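Local coordinates for sister chromatid cohesion protein (Chaetomium thermophilum, PDB 5T8V), which probably acts as a cohesin loader associated with chromatin, this chain being the C-terminal, HEAT-repeat part of the protein, at residues E754-A758 and H776-M780; M822-I826 and V842-L846; F857-L862 and I887-L892. All coordinates share one frame; numbering follows the deposited sequence.

How the contacts relate
Contacts 1, 2 and 3 follow one another along the chain, each closing before the next opens, and step through a run of helices on one side of the chain's centre. Contact 1 pairs segment 754-758, on helix 742-755, with helix 773-786; contact 2 pairs segment 822-826, on helix 808-824, with helix 839-852; contact 3 pairs the short helix 859-862 with helix 878-891. The centres of contacts 1 and 2 are about 14 Å apart, joined where Val777 and Met780 meet Met822. Those of contacts 2 and 3 are about 12 Å apart, with Phe823 and Leu846 packed on Phe857. Contact 2 touches both others, consistent with a hydrophobic core running along the solenoid.

Contact 1. Residues E754-A758 and H776-M780; sequences EIWFA and HVILM
The methionine-tryptophan pair at the heart of this contact meets through carbon more than through sulfur: Met780 CG sits over the six-membered ring of Trp756, 3.7 Å from its centroid and only 9° off the ring normal, whereas Met780 SD lies obliquely, 4.7 Å from the same centroid. The bend at the end of the Met780 chain (chi3 72°) brings the methyl back toward the rim of that ring, on the same side as CG, with CE 3.6 Å from Trp756 CZ3. Met780 CE also touches the neighbouring Phe757, 4.0 Å from its CE1, and so wedges against both aromatic side chains. A polar link lies alongside. His776 ND1 gives a weak, bent hydrogen bond of 3.0 Å to Trp756 O, which approaches the imidazole at its edge. Replacing the indole with an alanine side chain is likely to strip Met780 of its aromatic platform and open a gap between the two segments. Tyr717 makes a weak hydrogen bond with Trp756 NE1, and Phe757 reaches Leu797 and Leu800 of helix 791-801. The Met780-Trp756 pair is a Met-aromatic contact, set in the buried core between helices of an alpha-solenoid, the fold built by HEAT repeats.

Contact 2. Residues M822-I826 and V842-L846; sequences MFDLI and VLQVL
Leu846 and Phe823 form the aromatic part of the contact, a CH-pi arrangement in which Leu846 CD1 stands above the centre of the phenyl ring, 4.0 Å from its centroid and 11° off the normal. The other methyl of the leucine, CD2, lies above the same face but displaced toward the rim, 3.6 Å from Phe823 CE2, so both branches of the fork are used against one aromatic group.

The remaining contacts are aliphatic and thioether packing. Met822 runs past Leu846 in the opposite direction, its CB 3.7 Å from Leu846 CD2. Its chain stays extended beyond CG, and chi3 of -171° carries the terminal methyl on to Val845, where Met822 CE lies 3.8 Å from Val845 CG2 and the two side chains cross at about a right angle. Closer to the backbone, Met822 CB also rests against Val842 CG1, 3.6 Å away. Val842 turns that methyl opposite its own backbone N (chi1 177°), and Ile826 CD1 meets Val842 CG1 tip to tip at 3.9 Å. The Ile826 side chain also passes Leu843 at a slant, its CD1 4.0 Å from Leu843 CD2.

Beyond the pair, Leu843 reaches Val880 and Ala883 of helix 878-891, while Val842 and Val845 touch Val781 of helix 773-786. Such interdigitated, wholly apolar packing of successive helices is characteristic of the hydrophobic core of HEAT-repeat alpha-solenoids.

Contact 3. Residues F857-L862 and I887-L892; sequences FTFEQL and IYRRVL
Leu862 is held through both its backbone and its side chain. The hydroxyl of Tyr888 donates a hydrogen bond to the carbonyl, OH to Leu862 O 2.5 Å in the model, a length that is probably not reliable, arriving at a C=O...O angle of 146° and tilted 32° from the carbonyl plane; the carbonyl oxygen lies at the edge of the phenol ring. Running in the opposite direction along the tyrosine, the leucine side chain brings its CG to 3.5 Å from Tyr888 CE1. Its CD2 then meets Val891 CG1 tip to tip at 3.6 Å.

Val891 serves a second partner with its other branch. CG2, placed opposite the valine's carbonyl carbon while CG1 lies opposite its N (chi1 174°), covers one face of Phe857 at 4.1 Å from the ring centroid. Ile887 CG2 comes more loosely to the same ring.

In the next shell, Gln861 OE1 accepts a hydrogen bond of 2.9 Å from Thr858 N, tying down the start of the weakly bonded helix 859-862 that presents Leu862. Helix 839-852 packs on Phe857 and Val891 through Ala850, helix 808-824 meets Phe857 at Val819, and helix 919-935 touches Tyr888 and Leu892, placing the contact amid three neighbouring helices.

Contact 1. Residues E754-A758 and H776-M780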
loop_
_atom_site.group_PDB
_atom_site.type_symbol
_atom_site.label_atom_id
_atom_site.label_comp_id
_atom_site.label_asym_id
_atom_site.label_seq_id
_atom_site.Cartn_x
_atom_site.Cartn_y
_atom_site.Cartn_z
ATOM N N GLU A 754 -20.948 -19.717 -6.532
ATOM C CA GLU A 754 -20.412 -19.550 -7.878
ATOM C C GLU A 754 -19.372 -20.619 -8.203
ATOM O O GLU A 754 -19.425 -21.244 -9.269
ATOM C CB GLU A 754 -19.811 -18.153 -8.031
ATOM C CG GLU A 754 -19.314 -17.851 -9.436
ATOM C CD GLU A 754 -18.828 -16.426 -9.587
ATOM O OE1 GLU A 754 -19.075 -15.612 -8.670
ATOM O OE2 GLU A 754 -18.196 -16.118 -10.619
ATOM N N ILE A 755 -18.420 -20.848 -7.295
ATOM C CA ILE A 755 -17.281 -21.707 -7.609
ATOM C C ILE A 755 -17.554 -23.191 -7.376
ATOM O O ILE A 755 -16.874 -24.033 -7.980
ATOM C CB ILE A 755 -16.036 -21.287 -6.803
ATOM C CG1 ILE A 755 -16.285 -21.431 -5.295
ATOM C CG2 ILE A 755 -15.642 -19.856 -7.157
ATOM C CD1 ILE A 755 -15.063 -21.149 -4.434
ATOM N N TRP A 756 -18.520 -23.537 -6.527
ATOM C CA TRP A 756 -18.836 -24.930 -6.231
ATOM C C TRP A 756 -20.149 -25.389 -6.847
ATOM O O TRP A 756 -20.202 -26.460 -7.462
ATOM C CB TRP A 756 -18.883 -25.153 -4.712
ATOM C CG TRP A 756 -17.554 -25.483 -4.100
ATOM C CD1 TRP A 756 -16.320 -25.177 -4.595
ATOM C CD2 TRP A 756 -17.330 -26.197 -2.878
ATOM N NE1 TRP A 756 -15.342 -25.649 -3.755
ATOM C CE2 TRP A 756 -15.936 -26.281 -2.694
ATOM C CE3 TRP A 756 -18.171 -26.770 -1.921
ATOM C CZ2 TRP A 756 -15.366 -26.916 -1.593
ATOM C CZ3 TRP A 756 -17.604 -27.399 -0.829
ATOM C CH2 TRP A 756 -16.214 -27.468 -0.674
ATOM N N PHE A 757 -21.216 -24.609 -6.695
ATOM C CA PHE A 757 -22.539 -25.029 -7.141
ATOM C C PHE A 757 -23.026 -24.175 -8.303
ATOM O O PHE A 757 -24.024 -23.456 -8.180
ATOM C CB PHE A 757 -23.528 -24.960 -5.977
ATOM C CG PHE A 757 -23.031 -25.625 -4.726
ATOM C CD1 PHE A 757 -22.959 -27.005 -4.642
ATOM C CD2 PHE A 757 -22.633 -24.871 -3.635
ATOM C CE1 PHE A 757 -22.501 -27.621 -3.496
ATOM C CE2 PHE A 757 -22.174 -25.482 -2.485
ATOM C CZ PHE A 757 -22.108 -26.858 -2.414
ATOM N N ALA A 758 -22.331 -24.252 -9.434
ATOM C CA ALA A 758 -22.718 -23.537 -10.639
ATOM C C ALA A 758 -22.616 -24.467 -11.839
ATOM O O ALA A 758 -21.790 -25.384 -11.846
ATOM C CB ALA A 758 -21.830 -22.305 -10.867
ATOM N N HIS A 776 -14.957 -31.111 -9.331
ATOM C CA HIS A 776 -15.784 -30.510 -8.289
ATOM C C HIS A 776 -15.832 -31.402 -7.053
ATOM O O HIS A 776 -15.478 -30.976 -5.946
ATOM C CB HIS A 776 -17.194 -30.251 -8.823
ATOM C CG HIS A 776 -17.345 -28.940 -9.529
ATOM N ND1 HIS A 776 -18.015 -27.871 -8.974
ATOM C CD2 HIS A 776 -16.916 -28.525 -10.744
ATOM C CE1 HIS A 776 -17.992 -26.854 -9.817
ATOM N NE2 HIS A 776 -17.330 -27.224 -10.898
ATOM N N VAL A 777 -16.259 -32.654 -7.227
ATOM C CA VAL A 777 -16.410 -33.552 -6.083
ATOM C C VAL A 777 -15.081 -33.715 -5.354
ATOM O O VAL A 777 -15.020 -33.653 -4.120
ATOM C CB VAL A 777 -16.985 -34.913 -6.525
ATOM C CG1 VAL A 777 -16.167 -35.527 -7.639
ATOM C CG2 VAL A 777 -17.061 -35.868 -5.343
ATOM N N ILE A 778 -13.996 -33.926 -6.101
ATOM C CA ILE A 778 -12.698 -34.120 -5.458
ATOM C C ILE A 778 -12.328 -32.887 -4.644
ATOM O O ILE A 778 -11.890 -32.990 -3.493
ATOM C CB ILE A 778 -11.620 -34.461 -6.503
ATOM C CG1 ILE A 778 -11.931 -35.815 -7.149
ATOM C CG2 ILE A 778 -10.236 -34.506 -5.849
ATOM C CD1 ILE A 778 -11.010 -36.191 -8.296
ATOM N N LEU A 779 -12.507 -31.701 -5.228
ATOM C CA LEU A 779 -12.188 -30.470 -4.510
ATOM C C LEU A 779 -13.012 -30.349 -3.236
ATOM O O LEU A 779 -12.517 -29.861 -2.211
ATOM C CB LEU A 779 -12.420 -29.258 -5.412
ATOM C CG LEU A 779 -11.445 -29.071 -6.578
ATOM C CD1 LEU A 779 -11.882 -27.894 -7.435
ATOM C CD2 LEU A 779 -10.019 -28.871 -6.090
ATOM N N MET A 780 -14.271 -30.786 -3.277
ATOM C CA MET A 780 -15.093 -30.761 -2.072
ATOM C C MET A 780 -14.539 -31.711 -1.017
ATOM O O MET A 780 -14.378 -31.336 0.150
ATOM C CB MET A 780 -16.537 -31.120 -2.417
ATOM C CG MET A 780 -17.209 -30.130 -3.351
ATOM S SD MET A 780 -18.942 -30.515 -3.639
ATOM C CE MET A 780 -19.643 -30.072 -2.060
#

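Contact 2. Residues M822-I826 and V842-L846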
loop_
_atom_site.group_PDB
_atom_site.type_symbol
_atom_site.label_atom_id
_atom_site.label_comp_id
_atom_site.label_asym_id
_atom_site.label_seq_id
_atom_site.Cartn_x
_atom_site.Cartn_y
_atom_site.Cartn_z
ATOM N N MET A 822 -20.377 -38.746 -6.308
ATOM C CA MET A 822 -19.707 -39.288 -5.129
ATOM C C MET A 822 -19.994 -40.776 -4.975
ATOM O O MET A 822 -19.087 -41.564 -4.685
ATOM C CB MET A 822 -20.146 -38.533 -3.874
ATOM C CG MET A 822 -20.153 -37.025 -4.014
ATOM S SD MET A 822 -19.946 -36.165 -2.448
ATOM C CE MET A 822 -20.273 -34.476 -2.945
ATOM N N PHE A 823 -21.253 -41.181 -5.167
ATOM C CA PHE A 823 -21.563 -42.606 -5.152
ATOM C C PHE A 823 -20.969 -43.315 -6.361
ATOM O O PHE A 823 -20.567 -44.479 -6.259
ATOM C CB PHE A 823 -23.074 -42.824 -5.103
ATOM C CG PHE A 823 -23.680 -42.564 -3.755
ATOM C CD1 PHE A 823 -23.547 -43.489 -2.733
ATOM C CD2 PHE A 823 -24.389 -41.401 -3.512
ATOM C CE1 PHE A 823 -24.105 -43.255 -1.492
ATOM C CE2 PHE A 823 -24.950 -41.162 -2.275
ATOM C CZ PHE A 823 -24.808 -42.090 -1.263
ATOM N N ASP A 824 -20.909 -42.636 -7.509
ATOM C CA ASP A 824 -20.277 -43.225 -8.683
ATOM C C ASP A 824 -18.786 -43.442 -8.457
ATOM O O ASP A 824 -18.188 -44.328 -9.079
ATOM C CB ASP A 824 -20.511 -42.334 -9.905
ATOM C CG ASP A 824 -19.986 -42.950 -11.186
ATOM O OD1 ASP A 824 -19.970 -44.195 -11.286
ATOM O OD2 ASP A 824 -19.593 -42.188 -12.095
ATOM N N LEU A 825 -18.173 -42.651 -7.576
ATOM C CA LEU A 825 -16.777 -42.849 -7.205
ATOM C C LEU A 825 -16.586 -43.986 -6.211
ATOM O O LEU A 825 -15.439 -44.331 -5.905
ATOM C CB LEU A 825 -16.200 -41.557 -6.618
ATOM C CG LEU A 825 -15.670 -40.520 -7.614
ATOM C CD1 LEU A 825 -16.754 -40.044 -8.569
ATOM C CD2 LEU A 825 -15.067 -39.338 -6.867
ATOM N N ILE A 826 -17.669 -44.569 -5.701
ATOM C CA ILE A 826 -17.582 -45.670 -4.752
ATOM C C ILE A 826 -18.107 -46.978 -5.332
ATOM O O ILE A 826 -17.729 -48.050 -4.834
ATOM C CB ILE A 826 -18.327 -45.334 -3.442
ATOM C CG1 ILE A 826 -17.860 -43.984 -2.887
ATOM C CG2 ILE A 826 -18.097 -46.423 -2.395
ATOM C CD1 ILE A 826 -18.754 -43.426 -1.799
ATOM N N VAL A 842 -14.842 -39.357 1.004
ATOM C CA VAL A 842 -16.041 -39.054 0.229
ATOM C C VAL A 842 -17.279 -39.159 1.110
ATOM O O VAL A 842 -18.194 -38.328 1.033
ATOM C CB VAL A 842 -16.137 -39.987 -0.991
ATOM C CG1 VAL A 842 -17.426 -39.735 -1.766
ATOM C CG2 VAL A 842 -14.930 -39.804 -1.902
ATOM N N LEU A 843 -17.335 -40.184 1.959
ATOM C CA LEU A 843 -18.483 -40.350 2.835
ATOM C C LEU A 843 -18.576 -39.240 3.870
ATOM O O LEU A 843 -19.672 -38.974 4.373
ATOM C CB LEU A 843 -18.420 -41.714 3.520
ATOM C CG LEU A 843 -18.521 -42.888 2.544
ATOM C CD1 LEU A 843 -18.130 -44.177 3.231
ATOM C CD2 LEU A 843 -19.923 -42.998 1.967
ATOM N N GLN A 844 -17.462 -38.581 4.197
ATOM C CA GLN A 844 -17.547 -37.454 5.119
ATOM C C GLN A 844 -18.338 -36.293 4.524
ATOM O O GLN A 844 -19.021 -35.573 5.261
ATOM C CB GLN A 844 -16.147 -36.991 5.526
ATOM C CG GLN A 844 -15.488 -37.880 6.570
ATOM C CD GLN A 844 -16.335 -38.027 7.822
ATOM O OE1 GLN A 844 -16.866 -39.101 8.104
ATOM N NE2 GLN A 844 -16.474 -36.940 8.574
ATOM N N VAL A 845 -18.270 -36.100 3.208
ATOM C CA VAL A 845 -19.043 -35.041 2.560
ATOM C C VAL A 845 -20.446 -35.523 2.207
ATOM O O VAL A 845 -21.417 -34.769 2.331
ATOM C CB VAL A 845 -18.294 -34.501 1.320
ATOM C CG1 VAL A 845 -17.905 -35.614 0.372
ATOM C CG2 VAL A 845 -19.135 -33.459 0.586
ATOM N N LEU A 846 -20.583 -36.777 1.769
ATOM C CA LEU A 846 -21.920 -37.329 1.568
ATOM C C LEU A 846 -22.741 -37.258 2.847
ATOM O O LEU A 846 -23.960 -37.054 2.797
ATOM C CB LEU A 846 -21.828 -38.775 1.081
ATOM C CG LEU A 846 -21.554 -38.975 -0.409
ATOM C CD1 LEU A 846 -21.277 -40.439 -0.710
ATOM C CD2 LEU A 846 -22.732 -38.477 -1.232
#

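Contact 3. Residues F857-L862 and I887-L892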
loop_
_atom_site.group_PDB
_atom_site.type_symbol
_atom_site.label_atom_id
_atom_site.label_comp_id
_atom_site.label_asym_id
_atom_site.label_seq_id
_atom_site.Cartn_x
_atom_site.Cartn_y
_atom_site.Cartn_z
ATOM N N PHE A 857 -30.729 -38.063 -2.514
ATOM C CA PHE A 857 -30.274 -39.443 -2.504
ATOM C C PHE A 857 -31.360 -40.372 -3.032
ATOM O O PHE A 857 -32.553 -40.071 -2.957
ATOM C CB PHE A 857 -29.865 -39.867 -1.091
ATOM C CG PHE A 857 -28.654 -39.143 -0.568
ATOM C CD1 PHE A 857 -28.741 -37.820 -0.166
ATOM C CD2 PHE A 857 -27.431 -39.786 -0.474
ATOM C CE1 PHE A 857 -27.630 -37.152 0.313
ATOM C CE2 PHE A 857 -26.318 -39.122 0.006
ATOM C CZ PHE A 857 -26.418 -37.805 0.399
ATOM N N THR A 858 -30.930 -41.513 -3.569
ATOM C CA THR A 858 -31.828 -42.527 -4.096
ATOM C C THR A 858 -31.547 -43.865 -3.421
ATOM O O THR A 858 -30.475 -44.086 -2.852
ATOM C CB THR A 858 -31.683 -42.673 -5.619
ATOM O OG1 THR A 858 -30.392 -43.208 -5.935
ATOM C CG2 THR A 858 -31.850 -41.326 -6.306
ATOM N N PHE A 859 -32.534 -44.762 -3.493
ATOM C CA PHE A 859 -32.399 -46.066 -2.850
ATOM C C PHE A 859 -31.252 -46.867 -3.452
ATOM O O PHE A 859 -30.496 -47.524 -2.727
ATOM C CB PHE A 859 -33.711 -46.843 -2.967
ATOM C CG PHE A 859 -33.601 -48.285 -2.556
ATOM C CD1 PHE A 859 -33.772 -48.659 -1.234
ATOM C CD2 PHE A 859 -33.332 -49.269 -3.495
ATOM C CE1 PHE A 859 -33.673 -49.986 -0.855
ATOM C CE2 PHE A 859 -33.231 -50.596 -3.122
ATOM C CZ PHE A 859 -33.403 -50.955 -1.799
ATOM N N GLU A 860 -31.110 -46.830 -4.780
ATOM C CA GLU A 860 -30.101 -47.653 -5.439
ATOM C C GLU A 860 -28.707 -47.370 -4.895
ATOM O O GLU A 860 -27.881 -48.282 -4.784
ATOM C CB GLU A 860 -30.141 -47.421 -6.950
ATOM C CG GLU A 860 -31.407 -47.928 -7.624
ATOM C CD GLU A 860 -31.528 -49.441 -7.585
ATOM O OE1 GLU A 860 -30.581 -50.105 -7.112
ATOM O OE2 GLU A 860 -32.570 -49.968 -8.028
ATOM N N GLN A 861 -28.426 -46.115 -4.555
ATOM C CA GLN A 861 -27.116 -45.752 -4.030
ATOM C C GLN A 861 -27.012 -45.928 -2.521
ATOM O O GLN A 861 -25.898 -45.896 -1.987
ATOM C CB GLN A 861 -26.767 -44.313 -4.423
ATOM C CG GLN A 861 -27.797 -43.254 -4.050
ATOM C CD GLN A 861 -27.521 -41.886 -4.668
ATOM O OE1 GLN A 861 -28.144 -40.902 -4.282
ATOM N NE2 GLN A 861 -26.604 -41.815 -5.633
ATOM N N LEU A 862 -28.134 -46.119 -1.823
ATOM C CA LEU A 862 -28.069 -46.641 -0.464
ATOM C C LEU A 862 -27.726 -48.123 -0.454
ATOM O O LEU A 862 -27.211 -48.624 0.551
ATOM C CB LEU A 862 -29.394 -46.413 0.263
ATOM C CG LEU A 862 -29.481 -45.124 1.081
ATOM C CD1 LEU A 862 -29.242 -43.905 0.203
ATOM C CD2 LEU A 862 -30.828 -45.036 1.779
ATOM N N ILE A 887 -26.177 -41.565 7.127
ATOM C CA ILE A 887 -26.792 -41.402 5.816
ATOM C C ILE A 887 -28.095 -42.187 5.739
ATOM O O ILE A 887 -29.078 -41.721 5.152
ATOM C CB ILE A 887 -25.806 -41.814 4.707
ATOM C CG1 ILE A 887 -24.633 -40.830 4.662
ATOM C CG2 ILE A 887 -26.504 -41.850 3.344
ATOM C CD1 ILE A 887 -23.470 -41.286 3.805
ATOM N N TYR A 888 -28.129 -43.388 6.323
ATOM C CA TYR A 888 -29.389 -44.121 6.410
ATOM C C TYR A 888 -30.375 -43.406 7.323
ATOM O O TYR A 888 -31.570 -43.320 7.015
ATOM C CB TYR A 888 -29.140 -45.545 6.913
ATOM C CG TYR A 888 -28.710 -46.543 5.855
ATOM C CD1 TYR A 888 -28.338 -46.131 4.582
ATOM C CD2 TYR A 888 -28.691 -47.904 6.132
ATOM C CE1 TYR A 888 -27.952 -47.044 3.619
ATOM C CE2 TYR A 888 -28.308 -48.824 5.175
ATOM C CZ TYR A 888 -27.940 -48.389 3.922
ATOM O OH TYR A 888 -27.557 -49.302 2.967
ATOM N N ARG A 889 -29.887 -42.885 8.448
ATOM C CA ARG A 889 -30.747 -42.182 9.393
ATOM C C ARG A 889 -31.460 -41.012 8.725
ATOM O O ARG A 889 -32.669 -40.822 8.905
ATOM C CB ARG A 889 -29.903 -41.705 10.577
ATOM C CG ARG A 889 -30.622 -40.832 11.589
ATOM C CD ARG A 889 -29.664 -40.439 12.703
ATOM N NE ARG A 889 -30.280 -39.574 13.702
ATOM C CZ ARG A 889 -29.669 -39.157 14.807
ATOM N NH1 ARG A 889 -28.421 -39.531 15.061
ATOM N NH2 ARG A 889 -30.304 -38.370 15.664
ATOM N N ARG A 890 -30.726 -40.219 7.944
ATOM C CA ARG A 890 -31.300 -39.022 7.339
ATOM C C ARG A 890 -32.075 -39.343 6.065
ATOM O O ARG A 890 -33.139 -38.765 5.821
ATOM C CB ARG A 890 -30.191 -38.010 7.039
ATOM C CG ARG A 890 -29.493 -37.457 8.272
ATOM C CD ARG A 890 -30.353 -36.426 8.986
ATOM N NE ARG A 890 -29.623 -35.755 10.062
ATOM C CZ ARG A 890 -29.614 -36.142 11.335
ATOM N NH1 ARG A 890 -30.302 -37.209 11.724
ATOM N NH2 ARG A 890 -28.913 -35.457 12.230
ATOM N N VAL A 891 -31.561 -40.260 5.249
ATOM C CA VAL A 891 -32.158 -40.527 3.943
ATOM C C VAL A 891 -33.370 -41.436 4.077
ATOM O O VAL A 891 -34.471 -41.107 3.623
ATOM C CB VAL A 891 -31.115 -41.139 2.990
ATOM C CG1 VAL A 891 -31.765 -41.551 1.667
ATOM C CG2 VAL A 891 -29.975 -40.158 2.741
ATOM N N LEU A 892 -33.179 -42.598 4.693
ATOM C CA LEU A 892 -34.172 -43.662 4.607
ATOM C C LEU A 892 -35.588 -43.227 4.969
ATOM O O LEU A 892 -36.529 -43.674 4.292
ATOM C CB LEU A 892 -33.718 -44.836 5.486
ATOM C CG LEU A 892 -34.220 -46.238 5.128
ATOM C CD1 LEU A 892 -34.164 -46.532 3.632
ATOM C CD2 LEU A 892 -33.386 -47.247 5.881
#